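PDB 2FSQ: Atu0111 protein from Agrobacterium tumefaciens, which is of unknown function but belongs to the 2H clan, whose better-known members are phosphoesterases, and so probably acts on a phosphoester-like bond. Local coordinates for residues 13-24 against 186-195; 40-49 against 83-94. One frame throughout, in Å; residues are numbered along the deposited sequence. Where two conformers were deposited one is given.

The two contacts lie at different depths of this single-chain alpha-beta fold. Contact 2 is central: strands 42-48 and 84-92 are antiparallel neighbours in the four-stranded sheet, with 84-92 at its border. Contact 1 is peripheral, pinning the loop ahead of strand 42-48 to the loop between strand 184-186 and helix 195-212. Their centres are about 26 Å apart, their nearest atoms about 11 Å, and they share no strand. Along the chain contact 2 is nested within the loop that contact 1 closes. The early N-terminal loop is thus fastened to a late part of the chain, while the strand pair lying between those parts in sequence carries a probable motif of the 2H clan.

Contact 1: 13-24 against 186-195; sequences DYISTANHDQPP and IVSWFEPECL
His20 lies flat on the indole of Trp189, and Pro24 covers the opposite face, so one large aromatic side chain is sandwiched between two residues of the N-terminal loop. Trp189 can be followed outward. Trp189 CB rests 3.4 Å from Ile15 O and also touches Thr17 CG2. With CG anti to the carbonyl carbon (chi1 -55°), the ring swings out between the two covers. CG and CD2 lie by His20 CD2, and CD1 near His20 CB, while Trp189 NE1 donates to Gln22 O at 3.0 Å, a nearly straight bond close to the indole plane. CE3 has Ile15 O and His20 NE2 as neighbours. CE2 and CZ2 lie against the imidazole, CZ2 also meeting Pro24 CG from the other face. At the far rim, Trp189 CH2 is 3.4 Å from His20 CE1. CZ3 approaches Tyr14 CE2 obliquely.

Histidine suits this place because it is flat and polar at once. Its ring and the six-membered ring of Trp189 stack with centroids 3.5 Å apart and planes only 3° from parallel, while His20 NE2 donates to Tyr14 O at 2.7 Å. Asn19 ND2 gives that same carbonyl a second bond, so the turn is tied to its own beginning. Beside the aromatic cluster the backbones form a single bridge: Phe190 N donates to Ile15 O, and Thr17 N to Phe190 O. Ile15 sends its CD1 over the face of the Phe190 ring, 3.6 Å from its centroid; Trp198 meets that ring edge-to-face. Ser16 OG, accepting from Ala18 N, makes an ST turn.

Stacking alone would let the indole slide in its plane; the NE1 bond and the bridge beside CB should resist that. Two irregular loops are thus joined by directional bonds as well as by apolar packing.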
loop_
_atom_site.group_PDB
_atom_site.type_symbol
_atom_site.label_atom_id
_atom_site.label_comp_id
_atom_site.label_asym_id
_atom_site.label_seq_id
_atom_site.Cartn_x
_atom_site.Cartn_y
_atom_site.Cartn_z
ATOM N N ASP A 13 13.591 -13.404 -0.675
ATOM C CA ASP A 13 13.780 -14.493 0.288
ATOM C C ASP A 13 12.992 -14.306 1.593
ATOM O O ASP A 13 12.836 -15.253 2.356
ATOM C CB ASP A 13 15.266 -14.653 0.620
ATOM C CG ASP A 13 15.634 -16.079 0.981
ATOM O OD1 ASP A 13 15.669 -16.931 0.067
ATOM O OD2 ASP A 13 15.893 -16.347 2.176
ATOM N N TYR A 14 12.508 -13.092 1.857
ATOM C CA TYR A 14 11.679 -12.847 3.045
ATOM C C TYR A 14 10.450 -13.783 3.122
ATOM O O TYR A 14 10.005 -14.204 4.202
ATOM C CB TYR A 14 11.214 -11.382 3.094
ATOM C CG TYR A 14 10.168 -11.155 4.168
ATOM C CD1 TYR A 14 10.530 -11.091 5.517
ATOM C CD2 TYR A 14 8.811 -11.058 3.839
ATOM C CE1 TYR A 14 9.561 -10.916 6.513
ATOM C CE2 TYR A 14 7.841 -10.878 4.827
ATOM C CZ TYR A 14 8.226 -10.812 6.155
ATOM O OH TYR A 14 7.264 -10.634 7.123
ATOM N N ILE A 15 9.893 -14.102 1.962
ATOM C CA ILE A 15 8.634 -14.846 1.914
ATOM C C ILE A 15 8.809 -16.368 1.900
ATOM O O ILE A 15 7.839 -17.121 1.772
ATOM C CB ILE A 15 7.771 -14.392 0.731
ATOM C CG1 ILE A 15 8.426 -14.807 -0.594
ATOM C CG2 ILE A 15 7.498 -12.881 0.840
ATOM C CD1 ILE A 15 7.518 -14.732 -1.789
ATOM N N SER A 16 10.048 -16.815 2.033
ATOM C CA SER A 16 10.349 -18.229 2.093
ATOM C C SER A 16 9.812 -18.862 3.370
ATOM O O SER A 16 9.831 -18.236 4.437
ATOM C CB SER A 16 11.857 -18.434 2.037
ATOM O OG SER A 16 12.157 -19.817 2.139
ATOM N N THR A 17 9.362 -20.110 3.248
ATOM C CA THR A 17 8.912 -20.901 4.401
ATOM C C THR A 17 10.013 -20.967 5.459
ATOM O O THR A 17 9.739 -20.976 6.656
ATOM C CB THR A 17 8.498 -22.341 3.994
ATOM O OG1 THR A 17 9.527 -22.947 3.203
ATOM C CG2 THR A 17 7.195 -22.344 3.186
ATOM N N ALA A 18 11.263 -20.978 5.005
ATOM C CA ALA A 18 12.425 -21.054 5.901
ATOM C C ALA A 18 12.612 -19.828 6.807
ATOM O O ALA A 18 13.383 -19.888 7.768
ATOM C CB ALA A 18 13.690 -21.287 5.073
ATOM N N ASN A 19 11.935 -18.723 6.498
ATOM C CA ASN A 19 12.093 -17.464 7.242
ATOM C C ASN A 19 11.028 -17.251 8.322
ATOM O O ASN A 19 10.949 -16.168 8.910
ATOM C CB ASN A 19 12.121 -16.275 6.263
ATOM C CG ASN A 19 12.623 -14.978 6.908
ATOM O OD1 ASN A 19 13.739 -14.915 7.430
ATOM N ND2 ASN A 19 11.801 -13.936 6.862
ATOM N N HIS A 20 10.211 -18.274 8.588
ATOM C CA HIS A 20 8.993 -18.084 9.412
ATOM C C HIS A 20 8.618 -19.282 10.279
ATOM O O HIS A 20 8.817 -20.428 9.863
ATOM C CB HIS A 20 7.822 -17.734 8.496
ATOM C CG HIS A 20 8.020 -16.462 7.749
ATOM N ND1 HIS A 20 7.772 -15.227 8.311
ATOM C CD2 HIS A 20 8.464 -16.226 6.492
ATOM C CE1 HIS A 20 8.042 -14.285 7.425
ATOM N NE2 HIS A 20 8.457 -14.864 6.311
ATOM N N ASP A 21 8.066 -19.008 11.472
ATOM C CA ASP A 21 7.618 -20.049 12.417
ATOM C C ASP A 21 6.112 -19.960 12.720
ATOM O O ASP A 21 5.605 -20.582 13.669
ATOM C CB ASP A 21 8.450 -19.998 13.721
ATOM C CG ASP A 21 8.212 -18.720 14.542
ATOM O OD1 ASP A 21 7.608 -17.751 14.029
ATOM O OD2 ASP A 21 8.654 -18.674 15.706
ATOM N N GLN A 22 5.408 -19.179 11.903
ATOM C CA GLN A 22 3.967 -18.965 12.046
ATOM C C GLN A 22 3.464 -18.415 10.701
ATOM O O GLN A 22 4.252 -17.880 9.914
ATOM C CB GLN A 22 3.667 -17.984 13.185
ATOM C CG GLN A 22 4.337 -16.627 13.010
ATOM C CD GLN A 22 4.187 -15.710 14.197
ATOM O OE1 GLN A 22 4.209 -16.144 15.352
ATOM N NE2 GLN A 22 4.072 -14.421 13.921
ATOM N N PRO A 23 2.162 -18.576 10.415
ATOM C CA PRO A 23 1.627 -18.091 9.133
ATOM C C PRO A 23 1.674 -16.570 9.056
ATOM O O PRO A 23 1.893 -15.913 10.092
ATOM C CB PRO A 23 0.167 -18.571 9.156
ATOM C CG PRO A 23 -0.139 -18.837 10.624
ATOM C CD PRO A 23 1.143 -19.243 11.249
ATOM N N PRO A 24 1.436 -16.000 7.851
ATOM C CA PRO A 24 1.348 -14.551 7.776
ATOM C C PRO A 24 0.403 -14.008 8.842
ATOM O O PRO A 24 -0.693 -14.570 9.060
ATOM C CB PRO A 24 0.804 -14.310 6.354
ATOM C CG PRO A 24 1.384 -15.420 5.569
ATOM C CD PRO A 24 1.245 -16.619 6.524
ATOM N N ILE A 186 0.577 -12.022 0.852
ATOM C CA ILE A 186 1.017 -13.412 0.986
ATOM C C ILE A 186 0.030 -14.152 1.900
ATOM O O ILE A 186 -0.173 -13.756 3.052
ATOM C CB ILE A 186 2.419 -13.507 1.612
ATOM C CG1 ILE A 186 3.404 -12.586 0.885
ATOM C CG2 ILE A 186 2.882 -14.970 1.673
ATOM C CD1 ILE A 186 3.722 -13.015 -0.496
ATOM N N VAL A 187 -0.588 -15.215 1.380
ATOM C CA VAL A 187 -1.489 -16.055 2.171
ATOM C C VAL A 187 -0.758 -17.218 2.836
ATOM O O VAL A 187 -1.041 -17.549 4.000
ATOM C CB VAL A 187 -2.647 -16.580 1.301
ATOM C CG1 VAL A 187 -3.643 -17.383 2.154
ATOM C CG2 VAL A 187 -3.338 -15.426 0.606
ATOM N N SER A 188 0.176 -17.830 2.097
ATOM C CA SER A 188 1.047 -18.878 2.642
ATOM C C SER A 188 2.443 -18.702 2.094
ATOM O O SER A 188 2.602 -18.267 0.957
ATOM C CB SER A 188 0.524 -20.289 2.338
ATOM O OG SER A 188 0.383 -20.526 0.943
ATOM N N TRP A 189 3.445 -18.999 2.918
ATOM C CA TRP A 189 4.838 -18.761 2.538
ATOM C C TRP A 189 5.246 -19.651 1.368
ATOM O O TRP A 189 4.690 -20.733 1.172
ATOM C CB TRP A 189 5.769 -18.948 3.753
ATOM C CG TRP A 189 5.394 -18.087 4.949
ATOM C CD1 TRP A 189 5.012 -18.535 6.190
ATOM C CD2 TRP A 189 5.351 -16.657 5.010
ATOM N NE1 TRP A 189 4.738 -17.469 7.016
ATOM C CE2 TRP A 189 4.951 -16.304 6.329
ATOM C CE3 TRP A 189 5.649 -15.635 4.101
ATOM C CZ2 TRP A 189 4.805 -14.973 6.740
ATOM C CZ3 TRP A 189 5.504 -14.305 4.513
ATOM C CH2 TRP A 189 5.093 -13.989 5.829
ATOM N N PHE A 190 6.200 -19.170 0.572
ATOM C CA PHE A 190 6.634 -19.877 -0.635
ATOM C C PHE A 190 7.714 -20.894 -0.313
ATOM O O PHE A 190 8.637 -20.601 0.449
ATOM C CB PHE A 190 7.234 -18.889 -1.655
ATOM C CG PHE A 190 6.224 -18.066 -2.418
ATOM C CD1 PHE A 190 4.936 -17.819 -1.931
ATOM C CD2 PHE A 190 6.603 -17.475 -3.621
ATOM C CE1 PHE A 190 4.046 -17.029 -2.656
ATOM C CE2 PHE A 190 5.729 -16.695 -4.344
ATOM C CZ PHE A 190 4.439 -16.466 -3.857
ATOM N N GLU A 191 7.606 -22.082 -0.903
ATOM C CA GLU A 191 8.692 -23.060 -0.843
ATOM C C GLU A 191 9.920 -22.479 -1.534
ATOM O O GLU A 191 9.791 -21.812 -2.568
ATOM C CB GLU A 191 8.287 -24.384 -1.495
ATOM C CG GLU A 191 7.178 -25.152 -0.756
ATOM C CD GLU A 191 7.613 -25.731 0.596
ATOM O OE1 GLU A 191 8.830 -25.792 0.889
ATOM O OE2 GLU A 191 6.721 -26.143 1.376
ATOM N N PRO A 192 11.119 -22.697 -0.960
ATOM C CA PRO A 192 12.314 -22.080 -1.566
ATOM C C PRO A 192 12.610 -22.467 -3.028
ATOM O O PRO A 192 13.213 -21.677 -3.758
ATOM C CB PRO A 192 13.461 -22.529 -0.645
ATOM C CG PRO A 192 12.909 -23.600 0.200
ATOM C CD PRO A 192 11.441 -23.454 0.266
ATOM N N GLU A 193 12.181 -23.648 -3.467
ATOM C CA GLU A 193 12.551 -24.127 -4.804
ATOM C C GLU A 193 11.999 -23.287 -5.970
ATOM O O GLU A 193 12.561 -23.300 -7.072
ATOM C CB GLU A 193 12.210 -25.611 -4.981
ATOM C CG GLU A 193 13.071 -26.564 -4.135
ATOM C CD GLU A 193 12.629 -26.679 -2.675
ATOM O OE1 GLU A 193 11.525 -26.208 -2.318
ATOM O OE2 GLU A 193 13.399 -27.260 -1.877
ATOM N N CYS A 194 10.915 -22.545 -5.734
ATOM C CA CYS A 194 10.348 -21.692 -6.780
ATOM C C CYS A 194 10.929 -20.283 -6.816
ATOM O O CYS A 194 10.585 -19.497 -7.702
ATOM C CB CYS A 194 8.832 -21.565 -6.610
ATOM S SG CYS A 194 8.263 -20.474 -5.267
ATOM N N LEU A 195 11.778 -19.961 -5.849
ATOM C CA LEU A 195 12.271 -18.587 -5.723
ATOM C C LEU A 195 13.152 -18.114 -6.880
ATOM O O LEU A 195 12.998 -16.976 -7.315
ATOM C CB LEU A 195 12.913 -18.347 -4.351
ATOM C CG LEU A 195 11.958 -18.568 -3.172
ATOM C CD1 LEU A 195 12.686 -18.299 -1.856
ATOM C CD2 LEU A 195 10.692 -17.716 -3.276
#

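Contact 2: 40-49 against 83-94; sequences EPGNTVVCHL and LHMTVFQGVIES. With ACY (acetic acid), chain B.
Val45 O accepts two backbone N-H groups, from Val87 N at 2.8 Å and Phe88 N at 3.2 Å, both arriving from the same face of its carbonyl plane. This is a classic beta bulge: two residues of one strand face one of the other, and the chain turns a corner at 87-88. Beyond it, Cys47 and Met85, a selenomethionine here, form a regular antiparallel hydrogen-bonded pair.

Toward the other end a side chain takes over a carbonyl's work: Asn43 OD1 accepts from Val91 N at 3.0 Å, the donor lying above the amide plane. CG sits between the backbone N and the carbonyl carbon (chi1 55°), folding the amide back toward the partner strand. Asn43 ND2 is hydrogen-bonded to Thr115 OG1, which fixes the amide's rotation. A side chain at Gly90 would run into OD1; its absence leaves room for this bond. Ser94 OG donates to the anti lone pair of Glu40 OE1.

On the face bearing Val46, His84 and Thr86, Val46 CG1 packs 3.5 Å from His84 ND1. Thr86 OG1 donates at 2.9 Å to OXT of a bound acetic acid, probably from the crystallisation liquor, to which Thr182 OG1 is also hydrogen-bonded. His84-Met85-Thr86 matches the His-x-Thr signature of 2H phosphoesterases, consistent with an anion site there.

Strand 222-226 flanks 42-48 on its other edge; helix 150-167 covers Val45 and Phe88, and helix 111-121 packs on Asn43 and Val91.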
loop_
_atom_site.group_PDB
_atom_site.type_symbol
_atom_site.label_atom_id
_atom_site.label_comp_id
_atom_site.label_asym_id
_atom_site.label_seq_id
_atom_site.Cartn_x
_atom_site.Cartn_y
_atom_site.Cartn_z
ATOM N N GLU A 40 -12.520 -5.320 7.702
ATOM C CA GLU A 40 -11.427 -4.743 8.489
ATOM C C GLU A 40 -11.443 -3.216 8.269
ATOM O O GLU A 40 -10.559 -2.671 7.594
ATOM C CB GLU A 40 -10.088 -5.364 8.044
ATOM C CG GLU A 40 -8.950 -5.085 9.016
ATOM C CD GLU A 40 -7.582 -5.557 8.506
ATOM O OE1 GLU A 40 -6.594 -5.443 9.263
ATOM O OE2 GLU A 40 -7.490 -6.016 7.346
ATOM N N PRO A 41 -12.489 -2.531 8.775
ATOM C CA PRO A 41 -12.692 -1.138 8.355
ATOM C C PRO A 41 -11.693 -0.151 8.917
ATOM O O PRO A 41 -11.190 -0.321 10.020
ATOM C CB PRO A 41 -14.096 -0.787 8.861
ATOM C CG PRO A 41 -14.702 -2.091 9.286
ATOM C CD PRO A 41 -13.597 -3.032 9.613
ATOM N N GLY A 42 -11.446 0.902 8.151
ATOM C CA GLY A 42 -10.513 1.928 8.578
ATOM C C GLY A 42 -10.589 3.134 7.677
ATOM O O GLY A 42 -11.525 3.274 6.867
ATOM N N ASN A 43 -9.589 3.996 7.804
ATOM C CA ASN A 43 -9.451 5.134 6.927
ATOM C C ASN A 43 -7.964 5.366 6.649
ATOM O O ASN A 43 -7.110 4.725 7.274
ATOM C CB ASN A 43 -10.178 6.369 7.488
ATOM C CG ASN A 43 -9.741 6.734 8.894
ATOM O OD1 ASN A 43 -8.553 6.807 9.190
ATOM N ND2 ASN A 43 -10.713 7.022 9.757
ATOM N N THR A 44 -7.658 6.219 5.674
ATOM C CA THR A 44 -6.296 6.293 5.159
ATOM C C THR A 44 -6.180 7.436 4.165
ATOM O O THR A 44 -7.196 7.902 3.655
ATOM C CB THR A 44 -5.909 4.960 4.472
ATOM O OG1 THR A 44 -4.547 5.001 4.038
ATOM C CG2 THR A 44 -6.793 4.665 3.279
ATOM N N VAL A 45 -4.949 7.874 3.891
ATOM C CA VAL A 45 -4.696 8.792 2.792
ATOM C C VAL A 45 -3.924 8.032 1.709
ATOM O O VAL A 45 -2.826 7.514 1.954
ATOM C CB VAL A 45 -3.889 10.021 3.210
ATOM C CG1 VAL A 45 -3.721 10.957 1.993
ATOM C CG2 VAL A 45 -4.599 10.759 4.348
ATOM N N VAL A 46 -4.502 7.980 0.506
ATOM C CA VAL A 46 -3.869 7.233 -0.580
ATOM C C VAL A 46 -3.956 7.989 -1.893
ATOM O O VAL A 46 -4.781 8.887 -2.029
ATOM C CB VAL A 46 -4.534 5.824 -0.791
ATOM C CG1 VAL A 46 -4.699 5.099 0.509
ATOM C CG2 VAL A 46 -5.872 5.922 -1.516
ATOM N N CYS A 47 -3.107 7.594 -2.840
ATOM C CA CYS A 47 -3.190 8.031 -4.240
ATOM C C CYS A 47 -3.589 6.840 -5.092
ATOM O O CYS A 47 -2.813 5.884 -5.220
ATOM C CB CYS A 47 -1.829 8.527 -4.726
ATOM S SG CYS A 47 -1.218 10.011 -3.904
ATOM N N HIS A 48 -4.788 6.872 -5.682
ATOM C CA HIS A 48 -5.183 5.816 -6.603
ATOM C C HIS A 48 -4.445 5.993 -7.936
ATOM O O HIS A 48 -3.924 7.068 -8.223
ATOM C CB HIS A 48 -6.682 5.853 -6.880
ATOM C CG HIS A 48 -7.526 5.238 -5.803
ATOM N ND1 HIS A 48 -8.023 5.967 -4.749
ATOM C CD2 HIS A 48 -7.991 3.976 -5.641
ATOM C CE1 HIS A 48 -8.748 5.179 -3.969
ATOM N NE2 HIS A 48 -8.747 3.966 -4.489
ATOM N N LEU A 49 -4.400 4.941 -8.748
ATOM C CA LEU A 49 -3.986 5.091 -10.151
ATOM C C LEU A 49 -5.072 5.827 -10.934
ATOM O O LEU A 49 -6.217 5.948 -10.483
ATOM C CB LEU A 49 -3.711 3.729 -10.778
ATOM C CG LEU A 49 -2.671 2.862 -10.074
ATOM C CD1 LEU A 49 -2.469 1.549 -10.803
ATOM C CD2 LEU A 49 -1.334 3.601 -9.935
ATOM N N LEU A 83 -6.130 -0.321 -6.728
ATOM C CA LEU A 83 -4.688 -0.077 -6.681
ATOM C C LEU A 83 -4.371 1.351 -6.274
ATOM O O LEU A 83 -4.968 2.312 -6.767
ATOM C CB LEU A 83 -4.035 -0.412 -8.021
ATOM C CG LEU A 83 -4.060 -1.900 -8.409
ATOM C CD1 LEU A 83 -3.546 -2.138 -9.845
ATOM C CD2 LEU A 83 -3.328 -2.810 -7.401
ATOM N N HIS A 84 -3.428 1.484 -5.343
ATOM C CA HIS A 84 -3.112 2.791 -4.797
ATOM C C HIS A 84 -1.759 2.756 -4.133
ATOM O O HIS A 84 -1.272 1.688 -3.757
ATOM C CB HIS A 84 -4.135 3.185 -3.708
ATOM C CG HIS A 84 -4.219 2.193 -2.588
ATOM N ND1 HIS A 84 -3.585 2.344 -1.368
ATOM C CD2 HIS A 84 -4.894 1.024 -2.517
ATOM C CE1 HIS A 84 -3.847 1.288 -0.608
ATOM N NE2 HIS A 84 -4.645 0.479 -1.283
HETATM N N MSE A 85 -1.161 3.929 -3.989
HETATM C CA MSE A 85 -0.014 4.083 -3.111
HETATM C C MSE A 85 -0.504 4.802 -1.860
HETATM O O MSE A 85 -0.978 5.933 -1.936
HETATM C CB MSE A 85 1.086 4.930 -3.761
HETATM C CG MSE A 85 2.303 5.018 -2.850
HETATM SE SE MSE A 85 3.637 6.288 -3.555
HETATM C CE MSE A 85 2.841 7.904 -2.823
ATOM N N THR A 86 -0.361 4.177 -0.694
ATOM C CA THR A 86 -0.682 4.871 0.563
ATOM C C THR A 86 0.337 5.991 0.802
ATOM O O THR A 86 1.541 5.823 0.582
ATOM C CB THR A 86 -0.692 3.871 1.714
ATOM O OG1 THR A 86 -1.697 2.896 1.428
ATOM C CG2 THR A 86 -1.007 4.540 3.067
ATOM N N VAL A 87 -0.180 7.159 1.177
ATOM C CA VAL A 87 0.674 8.288 1.545
ATOM C C VAL A 87 0.819 8.339 3.067
ATOM O O VAL A 87 1.915 8.523 3.580
ATOM C CB VAL A 87 0.088 9.613 1.042
ATOM C CG1 VAL A 87 0.953 10.811 1.456
ATOM C CG2 VAL A 87 -0.038 9.564 -0.484
ATOM N N PHE A 88 -0.288 8.149 3.787
ATOM C CA PHE A 88 -0.250 8.141 5.259
ATOM C C PHE A 88 -1.375 7.263 5.766
ATOM O O PHE A 88 -2.536 7.516 5.446
ATOM C CB PHE A 88 -0.398 9.572 5.802
ATOM C CG PHE A 88 -0.161 9.677 7.279
ATOM C CD1 PHE A 88 1.110 9.914 7.767
ATOM C CD2 PHE A 88 -1.215 9.550 8.188
ATOM C CE1 PHE A 88 1.351 10.021 9.134
ATOM C CE2 PHE A 88 -0.983 9.642 9.568
ATOM C CZ PHE A 88 0.286 9.903 10.035
ATOM N N GLN A 89 -1.040 6.202 6.515
ATOM C CA GLN A 89 -2.066 5.304 7.051
ATOM C C GLN A 89 -2.923 6.026 8.068
ATOM O O GLN A 89 -2.393 6.678 8.965
ATOM C CB GLN A 89 -1.449 4.116 7.782
ATOM C CG GLN A 89 -0.789 3.090 6.907
ATOM C CD GLN A 89 -0.425 1.823 7.693
ATOM O OE1 GLN A 89 -0.959 1.579 8.772
ATOM N NE2 GLN A 89 0.485 1.024 7.152
ATOM N N GLY A 90 -4.239 5.836 7.971
ATOM C CA GLY A 90 -5.165 6.300 9.006
ATOM C C GLY A 90 -5.337 5.185 10.037
ATOM O O GLY A 90 -4.458 4.342 10.228
ATOM N N VAL A 91 -6.488 5.154 10.689
ATOM C CA VAL A 91 -6.739 4.120 11.702
ATOM C C VAL A 91 -7.387 2.897 11.079
ATOM O O VAL A 91 -7.904 2.949 9.961
ATOM C CB VAL A 91 -7.613 4.633 12.887
ATOM C CG1 VAL A 91 -6.908 5.775 13.593
ATOM C CG2 VAL A 91 -9.001 5.052 12.394
ATOM N N ILE A 92 -7.366 1.790 11.811
ATOM C CA ILE A 92 -8.004 0.562 11.340
ATOM C C ILE A 92 -8.531 -0.252 12.520
ATOM O O ILE A 92 -7.939 -0.251 13.606
ATOM C CB ILE A 92 -7.040 -0.255 10.393
ATOM C CG1 ILE A 92 -7.814 -1.287 9.564
ATOM C CG2 ILE A 92 -5.883 -0.891 11.186
ATOM C CD1 ILE A 92 -6.950 -1.974 8.465
ATOM N N GLU A 93 -9.644 -0.954 12.289
ATOM C CA GLU A 93 -10.354 -1.690 13.327
ATOM C C GLU A 93 -9.473 -2.702 14.057
ATOM O O GLU A 93 -9.648 -2.942 15.261
ATOM C CB GLU A 93 -11.533 -2.410 12.672
ATOM C CG GLU A 93 -12.301 -3.340 13.602
ATOM C CD GLU A 93 -12.974 -2.604 14.750
ATOM O OE1 GLU A 93 -13.476 -1.486 14.532
ATOM O OE2 GLU A 93 -13.006 -3.156 15.869
ATOM N N SER A 94 -8.536 -3.282 13.303
ATOM C CA SER A 94 -7.653 -4.328 13.774
ATOM C C SER A 94 -6.442 -3.837 14.563
ATOM O O SER A 94 -5.639 -4.655 15.013
ATOM C CB SER A 94 -7.160 -5.153 12.588
ATOM O OG SER A 94 -6.668 -4.297 11.567
HETATM C C ACY B . -0.629 -0.786 1.679
HETATM O O ACY B . -1.328 -1.113 0.681
HETATM O OXT ACY B . -0.483 0.398 2.082
HETATM C CH3 ACY B . 0.125 -1.866 2.404
HETATM O O HOH W 1 -5.399 2.373 7.598
HETATM O O HOH W 2 -3.909 2.805 2.904
HETATM O O HOH W 3 -6.617 2.802 -8.881
#